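Local coordinates for protein amphinase-2 (Rana pipiens, PDB 2P7S) that cleaves RNA endonucleolytically, acting on poly(U), poly(C), CpA, UpA and ribosomal RNA, and is toxic to cultured human carcinoma cells, at residues Ala22-Asn27 / Asn45-Ser50; Arg28-Pro33 / Cys85-Ser90; Thr13-Ser18 / Val106-Thr111. All blocks are in the same frame, centred on the assembly; numbering follows the deposited sequence. Where two conformers were deposited one is given.

Interaction 1: Ala22-Asn27 / Asn45-Ser50; sequences ADFNCN and NTFIHS. With NAG (2-acetamido-2-deoxy-beta-D-glucopyranose), chain B; ACT (acetate ion), chain C.
An aromatic cluster of Phe-24, Phe-47 and His-49 fastens the turn leading into helix 26-29 onto strand 45-49, within a beta-alpha-beta unit of the ribonuclease fold. Phe-24 CZ sits over the centre of the Phe-47 ring, 3.4 Å from Phe-47 CD1. The two ring planes meet obliquely, at 48°. Phe-24 has CG anti to the backbone N (chi1 -164°), which turns the ring toward strand 45-49. On the other face of the Phe-47 ring lies Asn-45 ND2, 3.2 Å above the plane and near the rim.

His-49 completes the cluster differently. Its ring turns an edge toward the Phe-24 face in an offset edge-to-face pair, planes at 86°, and His-49 CE1 comes 3.9 Å from Phe-24 CB. Both ring nitrogens are engaged elsewhere, ND1 with Gln-19 O and NE2 with Thr-77 OG1, which fixes how the imidazole is turned. Cys-79, disulfide-bonded to Cys-26, packs on both Phe-24 and Phe-47, so the disulfide borders the cluster. Between the two segments the contact is made by ring packing, while the polar bonds that orient the histidine come from the loop at Gln-19 and from strand 74-83 at Thr-77.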
loop_
_atom_site.group_PDB
_atom_site.type_symbol
_atom_site.label_atom_id
_atom_site.label_comp_id
_atom_site.label_asym_id
_atom_site.label_seq_id
_atom_site.Cartn_x
_atom_site.Cartn_y
_atom_site.Cartn_z
ATOM N N ALA A 22 1.411 -15.061 -4.091
ATOM C CA ALA A 22 2.433 -16.084 -4.287
ATOM C C ALA A 22 3.610 -15.616 -5.139
ATOM O O ALA A 22 4.757 -15.986 -4.883
ATOM C CB ALA A 22 1.801 -17.310 -4.910
ATOM N N ASP A 23 3.333 -14.809 -6.158
ATOM C CA ASP A 23 4.393 -14.322 -7.032
ATOM C C ASP A 23 5.110 -13.105 -6.479
ATOM O O ASP A 23 6.169 -12.731 -6.978
ATOM C CB ASP A 23 3.844 -13.965 -8.417
ATOM C CG ASP A 23 3.436 -15.181 -9.211
ATOM O OD1 ASP A 23 4.086 -16.235 -9.041
ATOM O OD2 ASP A 23 2.478 -15.078 -10.009
ATOM N N PHE A 24 4.531 -12.481 -5.460
ATOM C CA PHE A 24 5.146 -11.295 -4.893
ATOM C C PHE A 24 6.379 -11.665 -4.087
ATOM O O PHE A 24 6.373 -12.635 -3.327
ATOM C CB PHE A 24 4.160 -10.541 -3.996
ATOM C CG PHE A 24 4.596 -9.138 -3.683
ATOM C CD1 PHE A 24 4.371 -8.108 -4.592
ATOM C CD2 PHE A 24 5.284 -8.858 -2.506
ATOM C CE1 PHE A 24 4.830 -6.810 -4.336
ATOM C CE2 PHE A 24 5.748 -7.573 -2.241
ATOM C CZ PHE A 24 5.522 -6.546 -3.156
ATOM N N ASN A 25 7.435 -10.878 -4.252
ATOM C CA ASN A 25 8.677 -11.119 -3.535
ATOM C C ASN A 25 9.192 -9.815 -2.963
ATOM O O ASN A 25 9.629 -8.928 -3.699
ATOM C CB ASN A 25 9.734 -11.715 -4.471
ATOM C CG ASN A 25 10.981 -12.159 -3.728
ATOM O OD1 ASN A 25 11.417 -11.505 -2.785
ATOM N ND2 ASN A 25 11.570 -13.266 -4.162
ATOM N N CYS A 26 9.136 -9.696 -1.642
ATOM C CA CYS A 26 9.610 -8.493 -0.978
ATOM C C CYS A 26 11.049 -8.133 -1.350
ATOM O O CYS A 26 11.367 -6.965 -1.572
ATOM C CB CYS A 26 9.524 -8.662 0.537
ATOM S SG CYS A 26 7.836 -8.592 1.223
ATOM N N ASN A 27 11.922 -9.132 -1.403
ATOM C CA ASN A 27 13.323 -8.869 -1.724
ATOM C C ASN A 27 13.500 -8.232 -3.085
ATOM O O ASN A 27 14.452 -7.485 -3.309
ATOM C CB ASN A 27 14.136 -10.157 -1.630
ATOM C CG ASN A 27 14.032 -10.789 -0.274
ATOM O OD1 ASN A 27 13.997 -10.078 0.733
ATOM N ND2 ASN A 27 13.980 -12.116 -0.230
ATOM N N ASN A 45 6.938 -1.712 4.489
ATOM C CA ASN A 45 5.918 -1.265 3.538
ATOM C C ASN A 45 4.844 -2.319 3.325
ATOM O O ASN A 45 5.127 -3.516 3.357
ATOM C CB ASN A 45 6.518 -0.914 2.177
ATOM C CG ASN A 45 5.528 -0.155 1.295
ATOM O OD1 ASN A 45 5.108 0.953 1.637
ATOM N ND2 ASN A 45 5.138 -0.753 0.175
ATOM N N THR A 46 3.611 -1.869 3.106
ATOM C CA THR A 46 2.496 -2.782 2.873
ATOM C C THR A 46 1.981 -2.625 1.441
ATOM O O THR A 46 1.789 -1.506 0.954
ATOM C CB THR A 46 1.341 -2.525 3.873
ATOM O OG1 THR A 46 1.773 -2.876 5.194
ATOM C CG2 THR A 46 0.130 -3.366 3.521
ATOM N N PHE A 47 1.791 -3.756 0.766
ATOM C CA PHE A 47 1.306 -3.782 -0.606
ATOM C C PHE A 47 -0.118 -4.311 -0.686
ATOM O O PHE A 47 -0.467 -5.285 -0.023
ATOM C CB PHE A 47 2.227 -4.649 -1.468
ATOM C CG PHE A 47 3.617 -4.105 -1.595
ATOM C CD1 PHE A 47 4.596 -4.422 -0.659
ATOM C CD2 PHE A 47 3.938 -3.239 -2.636
ATOM C CE1 PHE A 47 5.876 -3.880 -0.763
ATOM C CE2 PHE A 47 5.217 -2.687 -2.748
ATOM C CZ PHE A 47 6.187 -3.007 -1.811
ATOM N N ILE A 48 -0.929 -3.676 -1.524
ATOM C CA ILE A 48 -2.330 -4.051 -1.680
ATOM C C ILE A 48 -2.516 -4.801 -2.998
ATOM O O ILE A 48 -2.279 -4.249 -4.071
ATOM C CB ILE A 48 -3.235 -2.791 -1.690
ATOM C CG1 ILE A 48 -2.881 -1.881 -0.514
ATOM C CG2 ILE A 48 -4.696 -3.195 -1.616
ATOM C CD1 ILE A 48 -3.349 -0.439 -0.702
ATOM N N HIS A 49 -2.932 -6.061 -2.906
ATOM C CA HIS A 49 -3.143 -6.889 -4.089
ATOM C C HIS A 49 -4.539 -6.622 -4.629
ATOM O O HIS A 49 -5.505 -7.311 -4.277
ATOM C CB HIS A 49 -2.994 -8.365 -3.717
ATOM C CG HIS A 49 -1.619 -8.726 -3.252
ATOM N ND1 HIS A 49 -0.620 -9.115 -4.118
ATOM C CD2 HIS A 49 -1.060 -8.697 -2.019
ATOM C CE1 HIS A 49 0.496 -9.311 -3.438
ATOM N NE2 HIS A 49 0.257 -9.063 -2.162
ATOM N N SER A 50 -4.648 -5.616 -5.485
ATOM C CA SER A 50 -5.938 -5.244 -6.050
ATOM C C SER A 50 -5.800 -4.278 -7.214
ATOM O O SER A 50 -4.742 -3.674 -7.416
ATOM C CB SER A 50 -6.805 -4.593 -4.963
ATOM O OG SER A 50 -7.929 -3.921 -5.513
HETATM C C1 NAG B . 13.699 -12.788 1.024
HETATM C C2 NAG B . 13.052 -14.152 0.751
HETATM C C3 NAG B . 12.787 -14.870 2.077
HETATM C C4 NAG B . 14.101 -14.992 2.846
HETATM C C5 NAG B . 14.668 -13.585 3.077
HETATM C C6 NAG B . 15.987 -13.579 3.841
HETATM C C7 NAG B . 11.460 -14.825 -0.932
HETATM C C8 NAG B . 10.127 -14.580 -1.619
HETATM N N2 NAG B . 11.809 -13.971 0.025
HETATM O O3 NAG B . 12.239 -16.157 1.835
HETATM O O4 NAG B . 13.872 -15.655 4.104
HETATM O O5 NAG B . 14.901 -12.938 1.804
HETATM O O6 NAG B . 17.001 -14.264 3.121
HETATM O O7 NAG B . 12.158 -15.783 -1.267
HETATM C C ACT C . 1.105 -2.112 8.696
HETATM O O ACT C . 0.145 -1.746 9.413
HETATM O OXT ACT C . 1.479 -1.641 7.523
HETATM C CH3 ACT C . 1.956 -3.245 9.244
#

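Interaction 2: Arg28-Pro33 / Cys85-Ser90; sequences RTMNDP and CKYSQS. With NAG (2-acetamido-2-deoxy-beta-D-glucopyranose), chain B.
Two kinds of interaction, an aromatic one at Met-30 and a polar one at Asn-31, join segment 28-33, with its type I beta turn from Thr-29 to Asp-32, to segment 85-90.

In the first, Met-30 is laid across the Tyr-87 ring. Its CG stands over one face, 3.8 Å from the Tyr-87 ring centroid and 16° off the normal, a CH-pi contact. Met-30 CB approaches closer to the rim, 3.4 Å from Tyr-87 CE1. Bends along the side chain bring the terminal methyl round beside the hydroxyl-bearing end of the ring, Met-30 CE lying 3.6 Å from Tyr-87 CE2. The sulfur makes an oblique Met-aromatic contact, Met-30 SD lying 5.0 Å from the Tyr-87 centroid. The phenol hydroxyl is bonded to Lys-42 O, which pins the far end of the ring. Met-30 also packs on Asn-45 and Phe-47, so the contact joins the helix 26-29 region to strands 45-49 and 86-101, near Asn-45, which by similarity binds substrate.

The polar contact is a single hydrogen bond from Asn-31 ND2 to Cys-85 O, 3.1 Å long with an N-H...O angle of 161°. The acceptor lies close to the plane of the amide, and the donor lies in the carbonyl plane. Asn-31 ND2 also bonds to Asn-27 O, while Asn-31 OD1 rests 3.6 Å from Cys-85 CB. Beside this bond, Cys-85 is held to Cys-41 by a disulfide.

The chemistry divides the work: the methylenes of Met-30 pack on the Tyr-87 ring, and one carboxamide nitrogen, shared between two backbone carbonyls, ties the turn at Asn-31 to the backbone of Cys-85.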
loop_
_atom_site.group_PDB
_atom_site.type_symbol
_atom_site.label_atom_id
_atom_site.label_comp_id
_atom_site.label_asym_id
_atom_site.label_seq_id
_atom_site.Cartn_x
_atom_site.Cartn_y
_atom_site.Cartn_z
ATOM N N ARG A 28 12.572 -8.518 -3.988
ATOM C CA ARG A 28 12.611 -7.963 -5.334
ATOM C C ARG A 28 12.023 -6.551 -5.394
ATOM O O ARG A 28 12.695 -5.600 -5.784
ATOM C CB ARG A 28 11.823 -8.859 -6.298
ATOM C CG ARG A 28 11.667 -8.276 -7.702
ATOM C CD ARG A 28 10.508 -8.917 -8.468
ATOM N NE ARG A 28 10.705 -10.345 -8.726
ATOM C CZ ARG A 28 9.808 -11.290 -8.446
ATOM N NH1 ARG A 28 8.646 -10.967 -7.893
ATOM N NH2 ARG A 28 10.063 -12.561 -8.729
ATOM N N THR A 29 10.765 -6.426 -4.988
ATOM C CA THR A 29 10.055 -5.156 -5.058
ATOM C C THR A 29 10.512 -4.058 -4.099
ATOM O O THR A 29 10.540 -2.885 -4.479
ATOM C CB THR A 29 8.543 -5.397 -4.910
ATOM O OG1 THR A 29 8.148 -6.426 -5.827
ATOM C CG2 THR A 29 7.765 -4.129 -5.226
ATOM N N MET A 30 10.867 -4.417 -2.866
ATOM C CA MET A 30 11.348 -3.412 -1.918
ATOM C C MET A 30 12.658 -2.812 -2.438
ATOM O O MET A 30 13.079 -1.736 -2.009
ATOM C CB MET A 30 11.588 -4.029 -0.532
ATOM C CG MET A 30 10.324 -4.375 0.256
ATOM S SD MET A 30 9.220 -2.960 0.544
ATOM C CE MET A 30 10.080 -2.089 1.856
ATOM N N ASN A 31 13.305 -3.517 -3.362
ATOM C CA ASN A 31 14.564 -3.038 -3.928
ATOM C C ASN A 31 14.432 -2.702 -5.407
ATOM O O ASN A 31 15.430 -2.566 -6.120
ATOM C CB ASN A 31 15.659 -4.088 -3.726
ATOM C CG ASN A 31 15.969 -4.321 -2.266
ATOM O OD1 ASN A 31 16.394 -3.405 -1.563
ATOM N ND2 ASN A 31 15.744 -5.546 -1.793
ATOM N N ASP A 32 13.190 -2.571 -5.862
ATOM C CA ASP A 32 12.910 -2.252 -7.254
ATOM C C ASP A 32 12.639 -0.754 -7.378
ATOM O O ASP A 32 11.606 -0.261 -6.913
ATOM C CB ASP A 32 11.686 -3.039 -7.724
ATOM C CG ASP A 32 11.464 -2.937 -9.220
ATOM O OD1 ASP A 32 11.947 -1.958 -9.828
ATOM O OD2 ASP A 32 10.796 -3.832 -9.780
ATOM N N PRO A 33 13.561 -0.007 -8.005
ATOM C CA PRO A 33 13.354 1.439 -8.152
ATOM C C PRO A 33 12.040 1.819 -8.835
ATOM O O PRO A 33 11.573 2.949 -8.702
ATOM C CB PRO A 33 14.589 1.891 -8.941
ATOM C CG PRO A 33 15.011 0.661 -9.681
ATOM C CD PRO A 33 14.811 -0.431 -8.660
ATOM N N CYS A 85 18.833 -5.626 3.438
ATOM C CA CYS A 85 17.783 -5.488 2.429
ATOM C C CYS A 85 17.031 -6.753 2.021
ATOM O O CYS A 85 16.461 -6.818 0.934
ATOM C CB CYS A 85 18.340 -4.785 1.190
ATOM S SG CYS A 85 19.207 -3.234 1.598
ATOM N N LYS A 86 17.038 -7.757 2.892
ATOM C CA LYS A 86 16.308 -9.003 2.665
ATOM C C LYS A 86 15.239 -8.981 3.760
ATOM O O LYS A 86 15.543 -8.754 4.934
ATOM C CB LYS A 86 17.236 -10.210 2.809
ATOM C CG LYS A 86 18.278 -10.320 1.697
ATOM C CD LYS A 86 17.624 -10.670 0.366
ATOM C CE LYS A 86 18.658 -10.968 -0.711
ATOM N NZ LYS A 86 19.445 -9.763 -1.109
ATOM N N TYR A 87 13.992 -9.230 3.376
ATOM C CA TYR A 87 12.867 -9.122 4.304
ATOM C C TYR A 87 12.087 -10.340 4.765
ATOM O O TYR A 87 12.144 -11.411 4.164
ATOM C CB TYR A 87 11.821 -8.179 3.708
ATOM C CG TYR A 87 12.306 -6.810 3.311
ATOM C CD1 TYR A 87 13.183 -6.633 2.240
ATOM C CD2 TYR A 87 11.859 -5.680 3.995
ATOM C CE1 TYR A 87 13.603 -5.353 1.862
ATOM C CE2 TYR A 87 12.268 -4.410 3.629
ATOM C CZ TYR A 87 13.135 -4.248 2.566
ATOM O OH TYR A 87 13.522 -2.978 2.218
ATOM N N SER A 88 11.323 -10.124 5.840
ATOM C CA SER A 88 10.401 -11.111 6.370
ATOM C C SER A 88 9.125 -10.699 5.633
ATOM O O SER A 88 8.889 -9.505 5.417
ATOM C CB SER A 88 10.202 -10.951 7.881
ATOM O OG SER A 88 11.309 -11.481 8.589
ATOM N N GLN A 89 8.315 -11.675 5.249
ATOM C CA GLN A 89 7.100 -11.411 4.487
ATOM C C GLN A 89 5.886 -12.043 5.149
ATOM O O GLN A 89 5.926 -13.205 5.563
ATOM C CB GLN A 89 7.277 -11.979 3.073
ATOM C CG GLN A 89 6.099 -11.826 2.128
ATOM C CD GLN A 89 6.464 -12.197 0.690
ATOM O OE1 GLN A 89 7.620 -12.077 0.284
ATOM N NE2 GLN A 89 5.473 -12.622 -0.087
ATOM N N SER A 90 4.807 -11.273 5.244
ATOM C CA SER A 90 3.575 -11.771 5.835
ATOM C C SER A 90 2.402 -11.288 4.997
ATOM O O SER A 90 2.424 -10.189 4.452
ATOM C CB SER A 90 3.423 -11.276 7.275
ATOM O OG SER A 90 3.106 -9.904 7.311
HETATM C C1 NAG B . 13.699 -12.788 1.024
HETATM C C2 NAG B . 13.052 -14.152 0.751
HETATM C C3 NAG B . 12.787 -14.870 2.077
HETATM C C4 NAG B . 14.101 -14.992 2.846
HETATM C C5 NAG B . 14.668 -13.585 3.077
HETATM C C6 NAG B . 15.987 -13.579 3.841
HETATM C C7 NAG B . 11.460 -14.825 -0.932
HETATM C C8 NAG B . 10.127 -14.580 -1.619
HETATM N N2 NAG B . 11.809 -13.971 0.025
HETATM O O3 NAG B . 12.239 -16.157 1.835
HETATM O O4 NAG B . 13.872 -15.655 4.104
HETATM O O5 NAG B . 14.901 -12.938 1.804
HETATM O O6 NAG B . 17.001 -14.264 3.121
HETATM O O7 NAG B . 12.158 -15.783 -1.267
#

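Interaction 3: Thr13-Ser18 / Val106-Thr111; sequences TKHITS and VHFVKT. With ACT (acetate ion), chain D; ACT (acetate ion), chain C.
This is a contact across the presumed catalytic cleft, where the last turn of helix 6-15 faces strand 104-111 and a methylene packs on an imidazole. Phe-108 CB stands over one face of the His-15 ring, 3.5 Å from its centroid, a CH-pi contact. The closest atoms are Phe-108 CB and His-15 NE2, at 3.4 Å. With CG anti to the backbone N (chi1 -175°), Phe-108 sends its ring past the imidazole: the planes are within 26° of parallel, yet they are slid apart and barely overlap. Lys-14 CG borders the opposite face of the His-15 ring, near its rim.

An acetate ion, probably from the crystallisation liquor, bridges the two segments. His-15 NE2 donates to its OXT at 2.8 Å, near the ring plane but bent at the hydrogen (136°). Phe-108 N donates to the same OXT at 2.9 Å, in a straighter bond. The other acetate oxygen, O, accepts from His-107 ND1, also at 2.9 Å, at the edge of that ring. Behind His-15, ND1 is bonded to Thr-46 O, a second-shell link that fixes the ring's rotation and directs NE2 into the cleft.

Replacing His-15 with alanine is likely to leave the acetate oxygen without its imidazole donor, Thr-46 O without this partner, and a gap beneath Phe-108 CB.

By similarity His-15 is the proton acceptor and His-107 the proton donor. Two histidines and a backbone N-H converging on one anion are consistent with the phosphate-binding active site of the pancreatic ribonuclease family, in which one histidine comes from the N-terminal helix and the other from a C-terminal strand.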
loop_
_atom_site.group_PDB
_atom_site.type_symbol
_atom_site.label_atom_id
_atom_site.label_comp_id
_atom_site.label_asym_id
_atom_site.label_seq_id
_atom_site.Cartn_x
_atom_site.Cartn_y
_atom_site.Cartn_z
ATOM N N THR A 13 2.012 3.536 -6.974
ATOM C CA THR A 13 3.325 2.967 -7.244
ATOM C C THR A 13 3.897 2.282 -6.008
ATOM O O THR A 13 4.384 1.157 -6.075
ATOM C CB THR A 13 4.319 4.068 -7.724
ATOM O OG1 THR A 13 3.893 4.582 -8.994
ATOM C CG2 THR A 13 5.727 3.496 -7.873
ATOM N N LYS A 14 3.811 2.967 -4.876
ATOM C CA LYS A 14 4.342 2.448 -3.634
ATOM C C LYS A 14 3.511 1.366 -2.938
ATOM O O LYS A 14 4.074 0.488 -2.286
ATOM C CB LYS A 14 4.568 3.604 -2.653
ATOM C CG LYS A 14 5.315 3.198 -1.392
ATOM C CD LYS A 14 5.643 4.395 -0.505
ATOM C CE LYS A 14 6.528 3.962 0.654
ATOM N NZ LYS A 14 6.800 5.078 1.591
ATOM N N HIS A 15 2.190 1.409 -3.090
ATOM C CA HIS A 15 1.325 0.465 -2.385
ATOM C C HIS A 15 0.412 -0.476 -3.142
ATOM O O HIS A 15 -0.108 -1.419 -2.545
ATOM C CB HIS A 15 0.452 1.235 -1.391
ATOM C CG HIS A 15 1.234 1.959 -0.349
ATOM N ND1 HIS A 15 1.911 1.301 0.649
ATOM C CD2 HIS A 15 1.471 3.279 -0.164
ATOM C CE1 HIS A 15 2.535 2.184 1.408
ATOM N NE2 HIS A 15 2.286 3.392 0.936
ATOM N N ILE A 16 0.174 -0.239 -4.424
ATOM C CA ILE A 16 -0.727 -1.130 -5.136
ATOM C C ILE A 16 -0.000 -2.052 -6.102
ATOM O O ILE A 16 0.841 -1.615 -6.890
ATOM C CB ILE A 16 -1.819 -0.339 -5.884
ATOM C CG1 ILE A 16 -2.531 0.603 -4.905
ATOM C CG2 ILE A 16 -2.836 -1.310 -6.480
ATOM C CD1 ILE A 16 -3.731 1.332 -5.483
ATOM N N THR A 17 -0.316 -3.339 -6.022
ATOM C CA THR A 17 0.324 -4.303 -6.899
ATOM C C THR A 17 -0.660 -5.210 -7.623
ATOM O O THR A 17 -1.687 -5.618 -7.064
ATOM C CB THR A 17 1.337 -5.193 -6.131
ATOM O OG1 THR A 17 1.990 -6.064 -7.066
ATOM C CG2 THR A 17 0.640 -6.038 -5.075
ATOM N N SER A 18 -0.341 -5.513 -8.881
ATOM C CA SER A 18 -1.173 -6.396 -9.691
ATOM C C SER A 18 -0.657 -7.835 -9.557
ATOM O O SER A 18 -1.239 -8.770 -10.105
ATOM C CB SER A 18 -1.131 -5.966 -11.160
ATOM O OG SER A 18 0.180 -6.077 -11.692
ATOM N N VAL A 106 -3.713 9.167 -0.568
ATOM C CA VAL A 106 -2.387 9.765 -0.647
ATOM C C VAL A 106 -1.368 9.174 0.323
ATOM O O VAL A 106 -0.166 9.338 0.135
ATOM C CB VAL A 106 -2.439 11.318 -0.446
ATOM C CG1 VAL A 106 -3.321 11.947 -1.517
ATOM C CG2 VAL A 106 -2.966 11.670 0.939
ATOM N N HIS A 107 -1.830 8.473 1.349
ATOM C CA HIS A 107 -0.885 7.904 2.307
ATOM C C HIS A 107 -1.430 6.654 2.970
ATOM O O HIS A 107 -2.604 6.589 3.330
ATOM C CB HIS A 107 -0.539 8.950 3.380
ATOM C CG HIS A 107 0.502 8.499 4.360
ATOM N ND1 HIS A 107 1.814 8.270 4.003
ATOM C CD2 HIS A 107 0.419 8.230 5.687
ATOM C CE1 HIS A 107 2.495 7.878 5.066
ATOM N NE2 HIS A 107 1.672 7.845 6.102
ATOM N N PHE A 108 -0.574 5.649 3.128
ATOM C CA PHE A 108 -0.997 4.421 3.785
ATOM C C PHE A 108 -0.649 4.567 5.263
ATOM O O PHE A 108 0.516 4.727 5.615
ATOM C CB PHE A 108 -0.278 3.211 3.192
ATOM C CG PHE A 108 -0.758 1.904 3.742
ATOM C CD1 PHE A 108 -0.250 1.406 4.939
ATOM C CD2 PHE A 108 -1.741 1.183 3.083
ATOM C CE1 PHE A 108 -0.718 0.207 5.468
ATOM C CE2 PHE A 108 -2.221 -0.020 3.607
ATOM C CZ PHE A 108 -1.708 -0.504 4.800
ATOM N N VAL A 109 -1.668 4.529 6.114
ATOM C CA VAL A 109 -1.477 4.688 7.555
ATOM C C VAL A 109 -1.205 3.365 8.270
ATOM O O VAL A 109 -0.185 3.211 8.947
ATOM C CB VAL A 109 -2.722 5.361 8.197
ATOM C CG1 VAL A 109 -2.511 5.553 9.707
ATOM C CG2 VAL A 109 -2.988 6.703 7.524
ATOM N N LYS A 110 -2.118 2.414 8.127
ATOM C CA LYS A 110 -1.949 1.117 8.772
ATOM C C LYS A 110 -2.921 0.088 8.230
ATOM O O LYS A 110 -3.881 0.425 7.539
ATOM C CB LYS A 110 -2.175 1.241 10.280
ATOM C CG LYS A 110 -3.590 1.670 10.646
ATOM C CD LYS A 110 -3.809 1.749 12.154
ATOM C CE LYS A 110 -3.887 0.368 12.792
ATOM N NZ LYS A 110 -4.270 0.443 14.234
ATOM N N THR A 111 -2.657 -1.174 8.553
ATOM C CA THR A 111 -3.521 -2.271 8.149
ATOM C C THR A 111 -4.636 -2.307 9.198
ATOM O O THR A 111 -4.391 -2.043 10.375
ATOM C CB THR A 111 -2.749 -3.616 8.141
ATOM O OG1 THR A 111 -1.767 -3.601 7.094
ATOM C CG2 THR A 111 -3.694 -4.771 7.915
HETATM C C ACT D . 2.531 7.023 1.030
HETATM O O ACT D . 3.207 7.971 1.484
HETATM O OXT ACT D . 1.906 6.070 1.693
HETATM C CH3 ACT D . 2.412 6.959 -0.486
HETATM C C ACT C . 1.105 -2.112 8.696
HETATM O O ACT C . 0.145 -1.746 9.413
HETATM O OXT ACT C . 1.479 -1.641 7.523
HETATM C CH3 ACT C . 1.956 -3.245 9.244
#

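Overall arrangement
All three contacts belong to one pancreatic ribonuclease fold and reach the same curled mixed sheet. Interactions 1 and 2 have centres about 9 Å apart, share helix 26-29 and alternate along the chain; they touch where Asn-27 OD1 meets Tyr-87 N, beside the glycan. Interaction 3 has its centre about 10 Å from that of interaction 1, and the chain loop it closes encloses both others. His-15 bonds through ND1 to Thr-46 O and probably through O to Ile-48 N, so interaction 1 adjoins the presumed active site. Interactions 2 and 3 do not touch, their nearest atoms about 6 Å apart; strand 45-49 lies between the short helix and the presumed catalytic cleft.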